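Local atomic coordinates of protein tudor (Drosophila melanogaster, PDB entry 3NTK), a protein that binds methylated arginines of the Piwi protein Aubergine, here through its last extended Tudor domain, and is required to form primordial germ cells. Residues V55-E60 with T91-Q96; T137-I142 with Y157-I162; S46-G51 with A67-V72. All coordinates share one frame; numbering follows the deposited sequence.

Contact 1: V55-E60 with T91-Q96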
loop_
_atom_site.group_PDB
_atom_site.type_symbol
_atom_site.label_atom_id
_atom_site.label_comp_id
_atom_site.label_asym_id
_atom_site.label_seq_id
_atom_site.Cartn_x
_atom_site.Cartn_y
_atom_site.Cartn_z
ATOM N N VAL A 55 -15.147 0.141 5.338
ATOM C CA VAL A 55 -15.084 -0.412 3.997
ATOM C C VAL A 55 -15.496 0.773 3.141
ATOM O O VAL A 55 -16.546 1.368 3.373
ATOM C CB VAL A 55 -16.090 -1.569 3.816
ATOM C CG1 VAL A 55 -16.086 -2.047 2.375
ATOM C CG2 VAL A 55 -15.726 -2.718 4.745
ATOM N N ALA A 56 -14.665 1.133 2.170
ATOM C CA ALA A 56 -14.957 2.273 1.319
ATOM C C ALA A 56 -14.776 1.932 -0.153
ATOM O O ALA A 56 -13.963 1.083 -0.517
ATOM C CB ALA A 56 -14.058 3.448 1.704
ATOM N N GLN A 57 -15.537 2.606 -1.005
ATOM C CA GLN A 57 -15.449 2.347 -2.429
ATOM C C GLN A 57 -14.453 3.278 -3.110
ATOM O O GLN A 57 -14.470 4.486 -2.896
ATOM C CB GLN A 57 -16.829 2.503 -3.074
ATOM C CG GLN A 57 -16.845 2.187 -4.554
ATOM C CD GLN A 57 -18.236 2.290 -5.147
ATOM O OE1 GLN A 57 -18.885 3.334 -5.060
ATOM N NE2 GLN A 57 -18.703 1.204 -5.746
ATOM N N PHE A 58 -13.576 2.695 -3.915
ATOM C CA PHE A 58 -12.582 3.451 -4.670
ATOM C C PHE A 58 -13.306 3.848 -5.957
ATOM O O PHE A 58 -13.579 3.000 -6.800
ATOM C CB PHE A 58 -11.381 2.549 -4.977
ATOM C CG PHE A 58 -10.269 3.232 -5.729
ATOM C CD1 PHE A 58 -10.052 4.600 -5.604
ATOM C CD2 PHE A 58 -9.398 2.487 -6.514
ATOM C CE1 PHE A 58 -8.974 5.217 -6.253
ATOM C CE2 PHE A 58 -8.316 3.093 -7.167
ATOM C CZ PHE A 58 -8.106 4.457 -7.033
ATOM N N PRO A 59 -13.631 5.141 -6.111
ATOM C CA PRO A 59 -14.336 5.685 -7.281
ATOM C C PRO A 59 -13.777 5.286 -8.641
ATOM O O PRO A 59 -14.526 5.088 -9.596
ATOM C CB PRO A 59 -14.258 7.192 -7.059
ATOM C CG PRO A 59 -14.258 7.307 -5.566
ATOM C CD PRO A 59 -13.282 6.223 -5.176
ATOM N N GLU A 60 -12.458 5.176 -8.724
ATOM C CA GLU A 60 -11.791 4.828 -9.971
ATOM C C GLU A 60 -11.997 3.369 -10.367
ATOM O O GLU A 60 -12.007 3.026 -11.552
ATOM C CB GLU A 60 -10.295 5.112 -9.834
ATOM C CG GLU A 60 -9.498 4.954 -11.107
ATOM C CD GLU A 60 -8.011 5.106 -10.864
ATOM O OE1 GLU A 60 -7.600 6.164 -10.342
ATOM O OE2 GLU A 60 -7.257 4.165 -11.190
ATOM N N THR A 91 -13.786 9.663 -1.356
ATOM C CA THR A 91 -14.972 8.871 -1.658
ATOM C C THR A 91 -16.159 9.291 -0.799
ATOM O O THR A 91 -16.002 10.026 0.169
ATOM C CB THR A 91 -14.700 7.364 -1.441
ATOM O OG1 THR A 91 -15.862 6.607 -1.805
ATOM C CG2 THR A 91 -14.354 7.085 0.015
ATOM N N GLN A 92 -17.349 8.831 -1.169
ATOM C CA GLN A 92 -18.567 9.151 -0.432
ATOM C C GLN A 92 -19.282 7.880 0.002
ATOM O O GLN A 92 -20.278 7.939 0.719
ATOM C CB GLN A 92 -19.532 9.961 -1.305
ATOM C CG GLN A 92 -19.033 11.328 -1.721
ATOM C CD GLN A 92 -20.077 12.097 -2.510
ATOM O OE1 GLN A 92 -20.536 11.642 -3.557
ATOM N NE2 GLN A 92 -20.461 13.265 -2.006
ATOM N N GLN A 93 -18.774 6.731 -0.432
ATOM C CA GLN A 93 -19.410 5.461 -0.108
ATOM C C GLN A 93 -18.667 4.679 0.968
ATOM O O GLN A 93 -17.552 4.205 0.744
ATOM C CB GLN A 93 -19.533 4.612 -1.378
ATOM C CG GLN A 93 -20.260 5.315 -2.527
ATOM C CD GLN A 93 -21.637 5.833 -2.125
ATOM O OE1 GLN A 93 -22.363 5.181 -1.376
ATOM N NE2 GLN A 93 -22.004 7.006 -2.637
ATOM N N PHE A 94 -19.296 4.546 2.132
ATOM C CA PHE A 94 -18.688 3.829 3.245
ATOM C C PHE A 94 -19.639 2.803 3.826
ATOM O O PHE A 94 -20.839 3.066 3.994
ATOM C CB PHE A 94 -18.295 4.791 4.369
ATOM C CG PHE A 94 -17.599 6.027 3.892
ATOM C CD1 PHE A 94 -18.328 7.152 3.524
ATOM C CD2 PHE A 94 -16.216 6.066 3.798
ATOM C CE1 PHE A 94 -17.688 8.302 3.067
ATOM C CE2 PHE A 94 -15.563 7.212 3.341
ATOM C CZ PHE A 94 -16.304 8.331 2.976
ATOM N N ARG A 95 -19.099 1.630 4.137
ATOM C CA ARG A 95 -19.894 0.583 4.743
ATOM C C ARG A 95 -19.145 0.086 5.966
ATOM O O ARG A 95 -17.930 0.265 6.080
ATOM C CB ARG A 95 -20.145 -0.539 3.740
ATOM C CG ARG A 95 -20.905 -0.019 2.517
ATOM C CD ARG A 95 -21.314 -1.104 1.562
ATOM N NE ARG A 95 -21.994 -0.525 0.406
ATOM C CZ ARG A 95 -22.413 -1.218 -0.645
ATOM N NH1 ARG A 95 -22.229 -2.530 -0.693
ATOM N NH2 ARG A 95 -22.994 -0.589 -1.662
ATOM N N GLN A 96 -19.868 -0.530 6.886
ATOM C CA GLN A 96 -19.245 -1.014 8.104
ATOM C C GLN A 96 -18.361 -2.239 7.896
ATOM O O GLN A 96 -18.704 -3.156 7.159
ATOM C CB GLN A 96 -20.320 -1.293 9.149
ATOM C CG GLN A 96 -20.946 -0.008 9.663
ATOM C CD GLN A 96 -21.846 -0.226 10.853
ATOM O OE1 GLN A 96 -21.528 -1.014 11.747
ATOM N NE2 GLN A 96 -22.969 0.487 10.886
#

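Contact 2: T137-I142 with Y157-I162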
loop_
_atom_site.group_PDB
_atom_site.type_symbol
_atom_site.label_atom_id
_atom_site.label_comp_id
_atom_site.label_asym_id
_atom_site.label_seq_id
_atom_site.Cartn_x
_atom_site.Cartn_y
_atom_site.Cartn_z
ATOM N N THR A 137 7.971 -8.151 -9.941
ATOM C CA THR A 137 8.442 -8.467 -8.601
ATOM C C THR A 137 9.794 -7.833 -8.298
ATOM O O THR A 137 10.694 -7.832 -9.136
ATOM C CB THR A 137 8.563 -9.999 -8.414
ATOM O OG1 THR A 137 7.258 -10.588 -8.473
ATOM C CG2 THR A 137 9.205 -10.331 -7.074
ATOM N N PHE A 138 9.915 -7.280 -7.096
ATOM C CA PHE A 138 11.149 -6.668 -6.615
ATOM C C PHE A 138 11.435 -7.375 -5.303
ATOM O O PHE A 138 10.617 -8.162 -4.835
ATOM C CB PHE A 138 10.958 -5.174 -6.319
ATOM C CG PHE A 138 10.863 -4.311 -7.544
ATOM C CD1 PHE A 138 9.673 -4.204 -8.247
ATOM C CD2 PHE A 138 11.978 -3.618 -8.004
ATOM C CE1 PHE A 138 9.593 -3.418 -9.397
ATOM C CE2 PHE A 138 11.908 -2.832 -9.151
ATOM C CZ PHE A 138 10.716 -2.731 -9.848
ATOM N N GLN A 139 12.594 -7.119 -4.714
ATOM C CA GLN A 139 12.899 -7.705 -3.416
ATOM C C GLN A 139 13.323 -6.571 -2.502
ATOM O O GLN A 139 13.865 -5.562 -2.957
ATOM C CB GLN A 139 14.033 -8.730 -3.488
ATOM C CG GLN A 139 13.734 -9.955 -4.329
ATOM C CD GLN A 139 13.780 -9.645 -5.800
ATOM O OE1 GLN A 139 14.764 -9.082 -6.293
ATOM N NE2 GLN A 139 12.723 -10.008 -6.518
ATOM N N VAL A 140 13.050 -6.725 -1.215
ATOM C CA VAL A 140 13.444 -5.717 -0.244
ATOM C C VAL A 140 14.125 -6.389 0.928
ATOM O O VAL A 140 13.743 -7.489 1.335
ATOM C CB VAL A 140 12.237 -4.908 0.305
ATOM C CG1 VAL A 140 11.670 -4.007 -0.780
ATOM C CG2 VAL A 140 11.166 -5.856 0.841
ATOM N N GLU A 141 15.163 -5.740 1.444
ATOM C CA GLU A 141 15.858 -6.231 2.618
ATOM C C GLU A 141 15.348 -5.265 3.678
ATOM O O GLU A 141 15.520 -4.057 3.538
ATOM C CB GLU A 141 17.376 -6.084 2.477
ATOM C CG GLU A 141 18.165 -6.829 3.551
ATOM C CD GLU A 141 19.599 -6.333 3.700
ATOM O OE1 GLU A 141 20.193 -5.890 2.692
ATOM O OE2 GLU A 141 20.138 -6.402 4.826
ATOM N N ILE A 142 14.690 -5.781 4.712
ATOM C CA ILE A 142 14.168 -4.913 5.763
ATOM C C ILE A 142 15.238 -4.662 6.817
ATOM O O ILE A 142 15.634 -5.570 7.551
ATOM C CB ILE A 142 12.917 -5.525 6.428
ATOM C CG1 ILE A 142 11.864 -5.826 5.363
ATOM C CG2 ILE A 142 12.337 -4.553 7.455
ATOM C CD1 ILE A 142 10.595 -6.453 5.911
ATOM N N TYR A 157 16.289 -5.743 -7.579
ATOM C CA TYR A 157 15.516 -6.106 -8.756
ATOM C C TYR A 157 16.254 -7.289 -9.373
ATOM O O TYR A 157 17.435 -7.186 -9.703
ATOM C CB TYR A 157 15.448 -4.934 -9.729
ATOM C CG TYR A 157 14.609 -5.215 -10.948
ATOM C CD1 TYR A 157 13.269 -5.586 -10.831
ATOM C CD2 TYR A 157 15.159 -5.116 -12.224
ATOM C CE1 TYR A 157 12.496 -5.851 -11.960
ATOM C CE2 TYR A 157 14.399 -5.375 -13.354
ATOM C CZ TYR A 157 13.074 -5.741 -13.217
ATOM O OH TYR A 157 12.337 -5.993 -14.344
ATOM N N GLN A 158 15.558 -8.413 -9.511
ATOM C CA GLN A 158 16.169 -9.630 -10.029
ATOM C C GLN A 158 17.280 -10.017 -9.052
ATOM O O GLN A 158 18.327 -10.533 -9.436
ATOM C CB GLN A 158 16.731 -9.402 -11.432
ATOM C CG GLN A 158 15.654 -9.196 -12.486
ATOM C CD GLN A 158 16.221 -9.126 -13.887
ATOM O OE1 GLN A 158 17.019 -9.974 -14.286
ATOM N NE2 GLN A 158 15.804 -8.120 -14.649
ATOM N N SER A 159 17.027 -9.744 -7.775
ATOM C CA SER A 159 17.957 -10.049 -6.690
ATOM C C SER A 159 19.284 -9.291 -6.733
ATOM O O SER A 159 20.259 -9.706 -6.104
ATOM C CB SER A 159 18.219 -11.558 -6.635
ATOM O OG SER A 159 17.027 -12.253 -6.306
ATOM N N LYS A 160 19.318 -8.183 -7.467
ATOM C CA LYS A 160 20.522 -7.356 -7.553
ATOM C C LYS A 160 20.198 -5.961 -7.015
ATOM O O LYS A 160 19.081 -5.473 -7.191
ATOM C CB LYS A 160 20.992 -7.236 -9.004
ATOM C CG LYS A 160 21.333 -8.560 -9.665
ATOM C CD LYS A 160 22.487 -9.248 -8.962
ATOM C CE LYS A 160 22.697 -10.652 -9.510
ATOM N NZ LYS A 160 21.485 -11.495 -9.296
ATOM N N ASN A 161 21.164 -5.327 -6.352
ATOM C CA ASN A 161 20.944 -3.981 -5.823
ATOM C C ASN A 161 20.388 -3.116 -6.948
ATOM O O ASN A 161 20.942 -3.086 -8.049
ATOM C CB ASN A 161 22.251 -3.386 -5.295
ATOM C CG ASN A 161 22.577 -3.847 -3.888
ATOM O OD1 ASN A 161 21.855 -3.538 -2.940
ATOM N ND2 ASN A 161 23.670 -4.587 -3.745
ATOM N N ILE A 162 19.287 -2.422 -6.668
ATOM C CA ILE A 162 18.625 -1.585 -7.659
ATOM C C ILE A 162 19.573 -0.668 -8.440
ATOM O O ILE A 162 19.438 -0.524 -9.655
ATOM C CB ILE A 162 17.500 -0.743 -6.997
ATOM C CG1 ILE A 162 16.678 -0.024 -8.068
ATOM C CG2 ILE A 162 18.095 0.237 -6.011
ATOM C CD1 ILE A 162 15.894 -0.961 -8.966
HETATM O O HOH W 1 12.871 -9.138 -9.234
#

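Contact 3: S46-G51 with A67-V72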
loop_
_atom_site.group_PDB
_atom_site.type_symbol
_atom_site.label_atom_id
_atom_site.label_comp_id
_atom_site.label_asym_id
_atom_site.label_seq_id
_atom_site.Cartn_x
_atom_site.Cartn_y
_atom_site.Cartn_z
ATOM N N SER A 46 -21.593 5.548 9.119
ATOM C CA SER A 46 -21.817 6.985 9.212
ATOM C C SER A 46 -20.975 7.706 10.264
ATOM O O SER A 46 -21.024 8.933 10.358
ATOM C CB SER A 46 -23.303 7.259 9.462
ATOM O OG SER A 46 -23.769 6.567 10.607
ATOM N N ASP A 47 -20.205 6.955 11.048
ATOM C CA ASP A 47 -19.353 7.550 12.079
ATOM C C ASP A 47 -18.057 8.058 11.450
ATOM O O ASP A 47 -16.970 7.577 11.774
ATOM C CB ASP A 47 -19.025 6.515 13.162
ATOM C CG ASP A 47 -18.142 7.082 14.263
ATOM O OD1 ASP A 47 -18.576 8.038 14.941
ATOM O OD2 ASP A 47 -17.013 6.574 14.449
ATOM N N LEU A 48 -18.175 9.036 10.556
ATOM C CA LEU A 48 -17.007 9.580 9.876
ATOM C C LEU A 48 -16.140 10.459 10.766
ATOM O O LEU A 48 -16.535 11.557 11.159
ATOM C CB LEU A 48 -17.435 10.366 8.632
ATOM C CG LEU A 48 -18.295 9.598 7.626
ATOM C CD1 LEU A 48 -18.519 10.460 6.385
ATOM C CD2 LEU A 48 -17.618 8.290 7.252
ATOM N N LYS A 49 -14.947 9.959 11.072
ATOM C CA LYS A 49 -13.990 10.675 11.903
ATOM C C LYS A 49 -12.603 10.187 11.510
ATOM O O LYS A 49 -12.437 9.033 11.120
ATOM C CB LYS A 49 -14.242 10.377 13.384
ATOM C CG LYS A 49 -13.975 8.932 13.773
ATOM C CD LYS A 49 -14.208 8.696 15.255
ATOM C CE LYS A 49 -13.920 7.248 15.637
ATOM N NZ LYS A 49 -14.137 7.006 17.094
ATOM N N GLU A 50 -11.609 11.063 11.600
ATOM C CA GLU A 50 -10.249 10.677 11.251
ATOM C C GLU A 50 -9.840 9.457 12.071
ATOM O O GLU A 50 -10.128 9.374 13.267
ATOM C CB GLU A 50 -9.275 11.829 11.518
ATOM C CG GLU A 50 -9.590 13.113 10.757
ATOM C CD GLU A 50 -8.516 14.176 10.935
ATOM O OE1 GLU A 50 -8.146 14.462 12.097
ATOM O OE2 GLU A 50 -8.046 14.729 9.915
ATOM N N GLY A 51 -9.182 8.504 11.419
ATOM C CA GLY A 51 -8.741 7.308 12.110
ATOM C C GLY A 51 -9.711 6.140 12.054
ATOM O O GLY A 51 -9.320 4.997 12.276
ATOM N N ALA A 67 -10.549 0.503 4.509
ATOM C CA ALA A 67 -10.024 1.851 4.457
ATOM C C ALA A 67 -10.003 2.560 5.805
ATOM O O ALA A 67 -10.793 2.256 6.703
ATOM C CB ALA A 67 -10.843 2.670 3.462
ATOM N N GLN A 68 -9.076 3.497 5.937
ATOM C CA GLN A 68 -8.972 4.296 7.144
ATOM C C GLN A 68 -9.196 5.742 6.735
ATOM O O GLN A 68 -8.560 6.245 5.805
ATOM C CB GLN A 68 -7.594 4.156 7.805
ATOM C CG GLN A 68 -7.453 5.055 9.028
ATOM C CD GLN A 68 -6.155 4.849 9.782
ATOM O OE1 GLN A 68 -5.075 4.870 9.195
ATOM N NE2 GLN A 68 -6.256 4.659 11.092
ATOM N N ILE A 69 -10.116 6.408 7.417
ATOM C CA ILE A 69 -10.410 7.799 7.113
ATOM C C ILE A 69 -9.254 8.694 7.550
ATOM O O ILE A 69 -8.791 8.619 8.690
ATOM C CB ILE A 69 -11.704 8.236 7.809
ATOM C CG1 ILE A 69 -12.868 7.389 7.286
ATOM C CG2 ILE A 69 -11.946 9.728 7.578
ATOM C CD1 ILE A 69 -14.211 7.723 7.910
ATOM N N ARG A 70 -8.788 9.534 6.632
ATOM C CA ARG A 70 -7.682 10.442 6.912
ATOM C C ARG A 70 -8.151 11.875 7.124
ATOM O O ARG A 70 -7.592 12.602 7.948
ATOM C CB ARG A 70 -6.666 10.390 5.769
ATOM C CG ARG A 70 -5.881 9.090 5.710
ATOM C CD ARG A 70 -5.055 8.910 6.979
ATOM N NE ARG A 70 -4.278 7.675 6.978
ATOM C CZ ARG A 70 -3.288 7.412 6.129
ATOM N NH1 ARG A 70 -2.948 8.300 5.204
ATOM N NH2 ARG A 70 -2.633 6.260 6.211
ATOM N N LYS A 71 -9.177 12.273 6.382
ATOM C CA LYS A 71 -9.730 13.620 6.488
ATOM C C LYS A 71 -11.222 13.605 6.184
ATOM O O LYS A 71 -11.654 12.967 5.226
ATOM C CB LYS A 71 -9.053 14.563 5.491
ATOM C CG LYS A 71 -7.572 14.797 5.711
ATOM C CD LYS A 71 -7.030 15.778 4.678
ATOM C CE LYS A 71 -7.749 17.122 4.767
ATOM N NZ LYS A 71 -7.316 18.076 3.703
ATOM N N VAL A 72 -12.003 14.305 6.999
ATOM C CA VAL A 72 -13.440 14.391 6.778
ATOM C C VAL A 72 -13.702 15.700 6.032
ATOM O O VAL A 72 -13.416 16.783 6.542
ATOM C CB VAL A 72 -14.221 14.395 8.107
ATOM C CG1 VAL A 72 -15.707 14.601 7.836
ATOM C CG2 VAL A 72 -13.998 13.077 8.847
#

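Contact 1: V55-E60 with T91-Q96
Thr91 OG1 is gripped from two directions, which makes the join of strands 53-58 and 87-95 a compact example of how one hydroxyl can extend the join between two strands. It donates to the carbonyl O of Gln57 over 2.8 Å, lying in the plane of that carbonyl, and accepts from the backbone N of Gln93 at 3.2 Å, closing an ST turn. The hydroxyl stands anti to its own backbone N (chi1 -177°), a position from which it meets Gln57 O. Beyond the turn the two backbones run antiparallel. Val55 and Arg95 form a hydrogen-bonded pair: Arg95 N to Val55 O is short and nearly straight (2.7 Å, 169°), and Val55 N answers to Arg95 O. One step on, Ala56 faces Phe94 as a non-hydrogen-bonded pair, and Gln57 N then reaches Gln93 O at 3.1 Å. Ala56 CB approaches the Phe94 ring obliquely, 4.0 Å from CD2, and the same CB lies near Thr91 CG2. The side chains of Gln57 and Gln93 run side by side and point the same way, their amides turned 68° apart; Gln57 OE1 rests 3.5 Å from Gln93 CG, while its NE2 is spent on the carbonyl of Glu62. Pro59 lies across Thr91 at about a right angle, its CG about as near to CB of Thr91 as to OG1. Since strand 53-58 is also paired with strand 63-72, and strand 87-95 with 78-82, this join makes the first and last strands of the four-stranded Tudor sheet neighbours. Phe94 packs on Val80 and Cys78 of strand 78-82, and Val55 and Arg95 pack on Phe64 of strand 63-72.

Contact 2: T137-I142 with Y157-I162
Phe138 and Tyr157 bring the two backbones closest, with their CA atoms 4.9 Å apart, just where the chain leaves strand 151-157 and reverses. Tyr157 to Lys160 form a type I' beta turn, closed by a pair of backbone bonds between its end residues, and this turn stands beside residues 137-139. No backbone bond passes between the two segments; instead a side chain and a water span the gap. The Gln139 chain, with CG anti to the carbonyl carbon, bends at chi2 (75°), and its OE1 takes the N-H of Ser159 at 2.8 Å, the donor standing above the plane of the amide. NE2 gives a hydrogen to the water at 2.9 Å and another to Asn5 OD1. The same water accepts from Gln158 N at 2.8 Å; its approach to Thr137 O is unusually short. An alanine in place of Gln139 would probably leave Ser159 N without this acceptor, Asn5 OD1 without this donor and the water with only its two backbone partners. Next to this polar bridge lies an aromatic one. Tyr157 CD1 sits over one face of the Phe138 ring toward its rim, 3.5 Å from CE2, with the planes 36° apart, while Ile162 CD1 lies at the ring edge, 4.4 Å from Phe138 CE2. Phe129 of helix 120-131 packs against all three residues, and Tyr157 OH is bonded to Glu136. The chemistry is divided: an apolar patch anchors one flank of the turn in the core, while one amide accepts from the turn through OE1 and, through NE2, helps hold the water bonded to Gln158 N.

Contact 3: S46-G51 with A67-V72
Leu48 and Ile69 cross at about a right angle, touching through their outermost methyls, Leu48 CD2 and Ile69 CD1, only 3.5 Å apart. The Ile69 side chain points toward the loop; chi1 (-62°) sets CG1 anti to the carbonyl carbon, and the extended chi2 then takes CD1 to Leu48, whereas CB and CG2 both touch Lys49 O. Val72, farther along the strand, also points at the loop; its CG2 settles 3.8 Å from Leu48 O and close to Lys49 CA. Two apolar residues of the strand thus press on the loop backbone as well as on its one large apolar side chain. At the other end the bonding is polar. Gly51 N donates to Ile69 O in a nearly straight bond of 2.8 Å (172°), and Gln68, its chain extended, stretches NE2 to Gly51 O in a weak bond of 3.3 Å. The positive phi of Gly51 (93°) would jam a side chain against the preceding carbonyl. Glu50, extended beyond CG, brings OE2 2.9 Å from Arg70 O, which is not a hydrogen bond for a charged carboxylate; the approach might raise its pKa somewhat. Leu48 also meets Phe94 and Cys78, and Ile69 meets Phe45, so the loop packs on side chains of strands 63-72, 78-82 and 87-95. Where it passes, strand 63-72 is kinked: Arg70 and Lys71 together face Glu79 in a classic beta bulge. A loop leading into the first strand and lying on the bulged second one fits the SH3-like fold of a Tudor domain.

Overall arrangement
From the N terminus, strands 4-11 and 16-21, whose sheet strand 137-145 later joins by pairing with 4-11, and helix 25-38 precede the Tudor sheet. Contact 3 joins the entry loop 46-51 to 67-72 and closes the loop holding most of the first hairpin; contact 1 opens at 55-60, inside that loop, and closes only at 91-96, so the two cross. They also touch, Ala56 CB lying 3.7 Å from Ala67 CB, and together tie first, second and last strands with their leading loop. Contact 2 follows in series, its centre about 34 Å from that of contact 1, closing a loop that holds hairpin 137-145/151-157 of the OB-fold sheet and bringing the next turn back beside its first strand.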